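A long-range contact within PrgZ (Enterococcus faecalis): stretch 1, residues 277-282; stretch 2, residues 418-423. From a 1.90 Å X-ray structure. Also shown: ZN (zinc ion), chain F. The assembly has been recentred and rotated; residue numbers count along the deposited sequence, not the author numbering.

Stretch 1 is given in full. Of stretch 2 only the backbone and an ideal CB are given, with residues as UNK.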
# COMPACT_ATOMS: atom_id res chain seq x y z
N VAL A 277 4.15 13.58 -11.37
CA VAL A 277 5.30 13.48 -12.27
C VAL A 277 5.37 12.07 -12.86
O VAL A 277 5.52 11.09 -12.13
CB VAL A 277 6.62 13.84 -11.55
CG1 VAL A 277 7.85 13.63 -12.48
CG2 VAL A 277 6.56 15.28 -11.08
N LYS A 278 5.20 11.98 -14.17
CA LYS A 278 5.26 10.70 -14.87
C LYS A 278 6.55 10.58 -15.68
O LYS A 278 7.01 9.47 -15.96
CB LYS A 278 4.08 10.57 -15.83
CG LYS A 278 2.68 10.74 -15.21
CD LYS A 278 1.90 9.42 -15.12
CE LYS A 278 0.48 9.55 -15.66
NZ LYS A 278 0.36 9.09 -17.07
N GLU A 279 7.13 11.73 -16.06
CA GLU A 279 8.36 11.78 -16.86
C GLU A 279 9.47 12.44 -16.05
O GLU A 279 9.38 13.63 -15.72
CB GLU A 279 8.12 12.54 -18.16
CG GLU A 279 9.40 12.86 -18.96
CD GLU A 279 10.27 11.66 -19.21
OE1 GLU A 279 9.74 10.62 -19.65
OE2 GLU A 279 11.50 11.73 -18.96
N ILE A 280 10.50 11.67 -15.73
CA ILE A 280 11.55 12.09 -14.79
C ILE A 280 12.36 13.30 -15.28
O ILE A 280 12.74 14.17 -14.49
CB ILE A 280 12.51 10.91 -14.46
CG1 ILE A 280 11.73 9.72 -13.89
CG2 ILE A 280 13.63 11.35 -13.53
CD1 ILE A 280 10.75 10.05 -12.78
N ASN A 281 12.62 13.36 -16.59
CA ASN A 281 13.32 14.51 -17.17
C ASN A 281 12.61 15.82 -16.87
O ASN A 281 13.24 16.83 -16.60
CB ASN A 281 13.46 14.32 -18.68
CG ASN A 281 14.30 15.40 -19.31
OD1 ASN A 281 15.51 15.46 -19.08
ND2 ASN A 281 13.67 16.26 -20.11
N THR A 282 11.28 15.80 -16.93
CA THR A 282 10.49 17.00 -16.69
C THR A 282 10.54 17.40 -15.21
O THR A 282 10.68 18.57 -14.90
CB THR A 282 9.02 16.80 -17.10
OG1 THR A 282 8.96 16.35 -18.46
CG2 THR A 282 8.26 18.09 -16.97
N UNK A 418 1.36 0.58 -15.20
CA UNK A 418 1.03 2.00 -15.09
C UNK A 418 1.70 2.77 -16.24
O UNK A 418 2.76 2.37 -16.71
CB UNK A 418 1.47 2.56 -13.73
N UNK A 419 1.08 3.84 -16.73
CA UNK A 419 1.63 4.53 -17.91
C UNK A 419 2.74 5.56 -17.61
O UNK A 419 3.12 6.33 -18.50
CB UNK A 419 0.49 5.24 -18.64
N UNK A 420 3.28 5.55 -16.40
CA UNK A 420 4.47 6.37 -16.04
C UNK A 420 5.75 5.88 -16.71
O UNK A 420 5.83 4.73 -17.19
CB UNK A 420 4.67 6.37 -14.52
N UNK A 421 6.77 6.73 -16.74
CA UNK A 421 7.97 6.43 -17.54
C UNK A 421 8.60 5.10 -17.15
O UNK A 421 8.82 4.23 -18.00
CB UNK A 421 9.00 7.55 -17.38
N UNK A 422 8.91 4.95 -15.86
CA UNK A 422 9.67 3.78 -15.42
C UNK A 422 8.84 2.53 -15.21
O UNK A 422 9.38 1.43 -15.26
CB UNK A 422 10.40 4.11 -14.12
N UNK A 423 7.53 2.67 -15.06
CA UNK A 423 6.66 1.51 -15.02
C UNK A 423 6.59 0.87 -16.42
O UNK A 423 6.73 -0.34 -16.56
CB UNK A 423 5.27 1.90 -14.53
ZN ZN F . 12.71 10.23 -19.47

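Position 418 opens the stretch. Its ideal CB has nothing of stretch 1 within 5.5 Å, so stretch 1 sets little preference here, and many side chains would fit. The deposited residue is Ser 418. Ser 418 OG is 5.7 Å from Lys 278 CD, too far for contact.

At position 419 the CA-to-CB bond points sideways, but the ideal CB lies 4.2 Å from Lys 278 NZ. Stretch 1 therefore offers a positive charge and a hydrogen-bond donor. A short acidic residue would suit best. Asn, Ser or Thr could also accept a hydrogen bond, without the charge. The residue is Asp 419. Lys 278 NZ donates to Asp 419 OD1 at 2.8 Å, and the pair forms a salt bridge. Water 2 adds to this edge of the contact: it donates to Asp 419 O at 2.9 Å and makes a weak hydrogen bond with Lys 278 NZ at 3.5 Å.

Position 420 has the nearest CA pair, its CA 4.6 Å from the CA of Lys 278. The ideal CB would point sideways, 4.1 Å from Lys 278 O. Phi/psi of -70/162 is open to most residues, so the backbone angles do not demand glycine. The position is the N-cap of a helix, where Ser, Thr, Asp, Asn and Gly are common. The residue is Gly 420, which has no side chain and meets stretch 1 through its backbone.

Position 421 points its CA-to-CB bond toward stretch 1. Its backbone N already donates to Lys 278 O at 2.9 Å, with an angle of 154°, which ties the start of this helix to stretch 1. The ideal CB is tight against Lys 278 O at 3.1 Å. Ahead of it lie Ile 280 N, a donor at 4.7 Å from the ideal CB, and the zinc ion, with Glu 279 OE2 2.0 Å from ZN. A side chain able to bind zinc is favoured. Glu is a good fit, long enough to serve both the metal and the amide. His is a possible ligand but would not supply the acceptor for Ile 280 N in the same way. The residue is Glu 421, extended with chi1 and chi2 both t. Its OE2 binds ZN at 2.0 Å, and its OE1 accepts from Ile 280 N at 2.9 Å. The two acids come close, Glu 279 OE1 to Glu 421 OE1 being 3.1 Å. These are two acceptors, not a hydrogen bond, and the shared zinc helps offset their like charges.

At position 422 the CA-to-CB bond points sideways, and the ideal CB has no neighbour in stretch 1 within 5.5 Å. A long apolar side chain, such as Phe, Leu or Met, could still reach Ile 280. The residue is Phe 422. Its CE2 lies 3.5 Å from Ile 280 CG1, an apolar contact oblique to the ring.

Position 423 finds nothing of stretch 1 near its ideal CB, so the choice is open. The residue is Glu 423, whose OE2 is hydrogen-bonded elsewhere in the structure.

Stretch 2, residues 418-423: SDGEFE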
# COMPACT_ATOMS: atom_id res chain seq x y z
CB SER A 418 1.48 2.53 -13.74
OG SER A 418 1.31 3.94 -13.65
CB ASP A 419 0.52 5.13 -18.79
CG ASP A 419 -0.37 6.10 -18.04
OD1 ASP A 419 -0.12 6.38 -16.86
OD2 ASP A 419 -1.35 6.58 -18.66
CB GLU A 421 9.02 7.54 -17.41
CG GLU A 421 10.28 7.27 -18.23
CD GLU A 421 11.31 8.37 -18.14
OE1 GLU A 421 11.16 9.27 -17.29
OE2 GLU A 421 12.27 8.34 -18.95
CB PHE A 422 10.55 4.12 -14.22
CG PHE A 422 11.81 4.81 -14.63
CD1 PHE A 422 12.96 4.08 -14.88
CD2 PHE A 422 11.83 6.18 -14.86
CE1 PHE A 422 14.12 4.71 -15.31
CE2 PHE A 422 13.00 6.82 -15.30
CZ PHE A 422 14.14 6.08 -15.53
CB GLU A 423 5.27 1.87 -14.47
CG GLU A 423 5.29 2.23 -12.96
CD GLU A 423 5.92 3.58 -12.64
OE1 GLU A 423 5.80 4.51 -13.46
OE2 GLU A 423 6.55 3.73 -11.56
O HOH W 1 8.28 7.06 -14.09
O HOH W 2 2.80 8.99 -19.57
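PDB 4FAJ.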